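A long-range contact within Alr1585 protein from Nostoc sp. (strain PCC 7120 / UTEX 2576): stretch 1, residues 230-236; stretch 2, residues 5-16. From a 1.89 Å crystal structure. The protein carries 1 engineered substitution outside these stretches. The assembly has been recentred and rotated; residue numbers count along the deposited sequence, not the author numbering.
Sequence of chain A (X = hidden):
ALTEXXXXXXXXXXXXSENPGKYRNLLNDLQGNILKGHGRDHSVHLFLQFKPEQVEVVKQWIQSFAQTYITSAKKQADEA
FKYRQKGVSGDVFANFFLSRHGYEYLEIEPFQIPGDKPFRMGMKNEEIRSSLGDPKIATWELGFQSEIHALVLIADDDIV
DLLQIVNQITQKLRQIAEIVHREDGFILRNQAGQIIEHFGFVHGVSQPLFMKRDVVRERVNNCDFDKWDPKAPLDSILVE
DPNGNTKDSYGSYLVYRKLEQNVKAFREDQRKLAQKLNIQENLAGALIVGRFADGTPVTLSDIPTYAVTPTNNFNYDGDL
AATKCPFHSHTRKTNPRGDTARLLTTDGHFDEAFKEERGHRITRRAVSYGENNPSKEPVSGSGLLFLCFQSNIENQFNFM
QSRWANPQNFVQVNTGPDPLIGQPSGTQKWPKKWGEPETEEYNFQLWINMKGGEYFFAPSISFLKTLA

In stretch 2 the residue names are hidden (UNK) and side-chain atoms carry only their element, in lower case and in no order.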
# COMPACT_ATOMS: atom_id res chain seq x y z
N PRO A 230 22.95 19.22 -20.90
CA PRO A 230 23.05 19.34 -19.46
C PRO A 230 24.42 19.01 -18.84
O PRO A 230 24.64 19.22 -17.66
CB PRO A 230 22.06 18.29 -18.98
CG PRO A 230 22.24 17.20 -19.97
CD PRO A 230 22.37 17.92 -21.30
N LYS A 231 25.35 18.52 -19.63
CA LYS A 231 26.68 18.26 -19.14
C LYS A 231 27.35 19.53 -18.67
O LYS A 231 27.06 20.63 -19.15
CB LYS A 231 27.55 17.62 -20.23
CG LYS A 231 27.09 16.22 -20.59
CD LYS A 231 28.01 15.48 -21.56
CE LYS A 231 28.15 15.86 -23.00
NZ LYS A 231 26.98 16.50 -23.59
N ALA A 232 28.25 19.39 -17.72
CA ALA A 232 29.04 20.53 -17.22
C ALA A 232 30.47 20.07 -16.94
O ALA A 232 30.70 18.89 -16.64
CB ALA A 232 28.42 21.08 -15.96
N PRO A 233 31.45 21.00 -17.07
CA PRO A 233 32.84 20.62 -16.80
C PRO A 233 33.04 20.46 -15.31
O PRO A 233 32.36 21.11 -14.51
CB PRO A 233 33.63 21.80 -17.35
CG PRO A 233 32.71 22.95 -17.25
CD PRO A 233 31.31 22.40 -17.44
N LEU A 234 34.02 19.67 -14.93
CA LEU A 234 34.33 19.48 -13.53
C LEU A 234 34.68 20.76 -12.79
O LEU A 234 34.36 20.86 -11.63
CB LEU A 234 35.43 18.43 -13.32
CG LEU A 234 35.03 16.97 -13.61
CD1 LEU A 234 36.28 16.11 -13.45
CD2 LEU A 234 33.95 16.50 -12.67
N ASP A 235 35.28 21.72 -13.47
CA ASP A 235 35.63 22.98 -12.82
C ASP A 235 34.45 23.90 -12.51
O ASP A 235 34.64 24.93 -11.86
CB ASP A 235 36.76 23.72 -13.55
CG ASP A 235 36.35 24.32 -14.85
OD1 ASP A 235 35.20 24.23 -15.29
OD2 ASP A 235 37.21 24.95 -15.45
N SER A 236 33.23 23.49 -12.89
CA SER A 236 32.04 24.18 -12.48
C SER A 236 31.51 23.69 -11.12
O SER A 236 30.58 24.27 -10.56
CB SER A 236 30.93 24.10 -13.53
OG SER A 236 30.42 22.77 -13.50
N UNK A 5 42.92 21.29 -18.88
CA UNK A 5 42.09 20.67 -19.92
C UNK A 5 41.14 19.63 -19.36
O UNK A 5 39.95 19.61 -19.73
c UNK A 5 43.03 20.70 -22.33
n UNK A 5 44.29 21.74 -24.79
c UNK A 5 42.95 19.98 -20.99
c UNK A 5 43.61 20.41 -24.80
c UNK A 5 43.58 19.77 -23.42
N UNK A 6 41.63 18.76 -18.50
CA UNK A 6 40.80 17.67 -17.98
C UNK A 6 39.67 18.21 -17.10
O UNK A 6 38.59 17.60 -16.98
c UNK A 6 42.71 16.00 -17.93
o UNK A 6 42.43 15.51 -19.03
o UNK A 6 43.84 15.94 -17.41
c UNK A 6 41.62 16.69 -17.14
N UNK A 7 39.92 19.35 -16.47
CA UNK A 7 38.95 19.91 -15.55
C UNK A 7 37.96 20.84 -16.27
O UNK A 7 36.84 21.02 -15.80
c UNK A 7 39.47 19.00 -12.59
c UNK A 7 39.66 20.71 -14.47
c UNK A 7 40.36 19.95 -13.37
c UNK A 7 40.95 20.99 -12.44
N UNK A 8 38.38 21.42 -17.39
CA UNK A 8 37.54 22.32 -18.16
C UNK A 8 36.67 21.61 -19.18
O UNK A 8 35.81 22.25 -19.76
c UNK A 8 38.39 23.37 -18.88
c UNK A 8 40.42 26.43 -17.72
c UNK A 8 38.89 24.45 -17.95
n UNK A 8 39.58 27.57 -17.27
c UNK A 8 39.68 25.51 -18.67
N UNK A 9 36.91 20.33 -19.42
CA UNK A 9 36.19 19.59 -20.47
C UNK A 9 35.74 18.21 -20.03
O UNK A 9 36.58 17.31 -19.87
c UNK A 9 37.10 19.36 -21.68
c UNK A 9 37.57 20.64 -22.31
n UNK A 9 38.80 21.03 -22.04
o UNK A 9 36.82 21.29 -23.02
N UNK A 10 34.45 18.02 -19.88
CA UNK A 10 33.91 16.72 -19.49
C UNK A 10 34.03 15.77 -20.68
O UNK A 10 33.76 16.16 -21.80
c UNK A 10 30.34 15.82 -18.21
c UNK A 10 31.85 15.71 -18.26
c UNK A 10 32.45 16.87 -19.06
c UNK A 10 32.47 15.69 -16.84
N UNK A 11 34.41 14.51 -20.43
CA UNK A 11 34.28 13.56 -21.53
C UNK A 11 32.82 13.48 -22.09
O UNK A 11 31.84 13.77 -21.39
c UNK A 11 34.85 13.87 -19.18
c UNK A 11 35.41 12.55 -19.66
c UNK A 11 34.69 12.23 -20.92
N UNK A 12 32.71 13.08 -23.35
CA UNK A 12 31.43 13.07 -24.05
C UNK A 12 30.34 12.30 -23.31
O UNK A 12 29.18 12.67 -23.36
c UNK A 12 29.84 13.80 -26.61
c UNK A 12 31.64 12.45 -25.44
c UNK A 12 30.40 12.41 -26.32
o UNK A 12 30.56 14.83 -26.45
o UNK A 12 28.68 13.85 -27.05
N UNK A 13 30.70 11.20 -22.66
CA UNK A 13 29.72 10.39 -21.92
C UNK A 13 29.80 10.58 -20.43
O UNK A 13 29.20 9.81 -19.66
c UNK A 13 29.88 8.89 -22.24
o UNK A 13 30.00 7.59 -24.16
o UNK A 13 28.74 9.34 -24.25
c UNK A 13 29.50 8.58 -23.64
N UNK A 14 30.51 11.62 -20.00
CA UNK A 14 30.68 11.85 -18.57
C UNK A 14 31.78 10.98 -18.00
O UNK A 14 32.43 10.22 -18.72
N UNK A 15 31.99 11.09 -16.70
CA UNK A 15 33.02 10.31 -16.00
C UNK A 15 32.44 8.91 -15.73
O UNK A 15 31.39 8.77 -15.10
c UNK A 15 33.83 12.51 -14.75
c UNK A 15 33.45 10.99 -14.65
c UNK A 15 34.45 10.09 -13.94
c UNK A 15 34.96 12.86 -15.67
N UNK A 16 33.14 7.87 -16.17
CA UNK A 16 32.66 6.49 -16.00
C UNK A 16 33.20 5.89 -14.70
O UNK A 16 34.39 5.52 -14.62
c UNK A 16 33.09 5.65 -17.20
c UNK A 16 32.56 4.23 -17.15
o UNK A 16 32.74 3.52 -18.14
o UNK A 16 32.01 3.79 -16.13
O HOH W 1 35.54 18.16 -16.75

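Position 5 carries four carbons in a row ending in nitrogen, out of reach of stretch 1: a lysine, K5, on the helix that enters here. Position 6 has two carbons, the second bearing two oxygens. This is D6, its side-chain end leading away; its backbone O instead takes a hydrogen bond from a water, 3.1 Å from the water oxygen.

Position 7 holds four carbons forked at the second, one fork tip against CB of L234: leucine. CD2 of L7 is 4.1 Å from CB of L234, and its backbone O accepts a hydrogen bond from N of D235 at 2.9 Å.

At position 8 four carbons again run to a terminal nitrogen, the second carbon close to OD2 of D235; this is K8. Its CG sits 3.1 Å from OD2 of D235, while NZ makes a long salt bridge, 4.0 Å from the same OD2. The backbone O lies 3.3 Å from CB of P233.

Position 9 has two carbons, the second carrying one oxygen and one nitrogen: asparagine. N9 is the first residue to leave helical angles, and its CA-to-CB bond points away from stretch 1; ND2 donates to O of K5 at 2.9 Å, tying the departing chain back to the helix.

Position 10 shows four carbons forked at the second, on a CA-to-CB bond directed toward stretch 1, the fork touching L234 and K231. This is L10: CD1 lies 4.3 Å from CG of L234 and CD2 3.9 Å from CB of K231.

Three carbons close a ring onto the backbone nitrogen at position 11, giving P11, which opens a type I turn. Position 12 has three carbons, the third with two oxygens, and its backbone O is 3.4 Å from CE of K231: E12. Position 13, two carbons and two oxygens, is D13, its CA-to-CB bond pointing away. Position 14 has no side-chain atoms; G14 closes the turn with N donating to O of P11 at 2.9 Å, and its backbone angles would jam a CB against the preceding carbonyl.

Position 15 has four carbons, forked at the first, the longer arm's end meeting L234: isoleucine. CD1 of I15 is 4.2 Å from CD1 of L234. Position 16, two carbons and two oxygens, is D16, out of reach.

The rule is a leucine among three aliphatic neighbours: L234 meets L7, L10 and I15. Beside it, one backbone hydrogen bond fixes the 3-10 segment to the helix, and a water bridges O of D6 to N of L234, 2.8 Å from that nitrogen. The price is A232 O, buried without a partner.

Stretch 2, residues 5-16: KDLKNLPEDGID
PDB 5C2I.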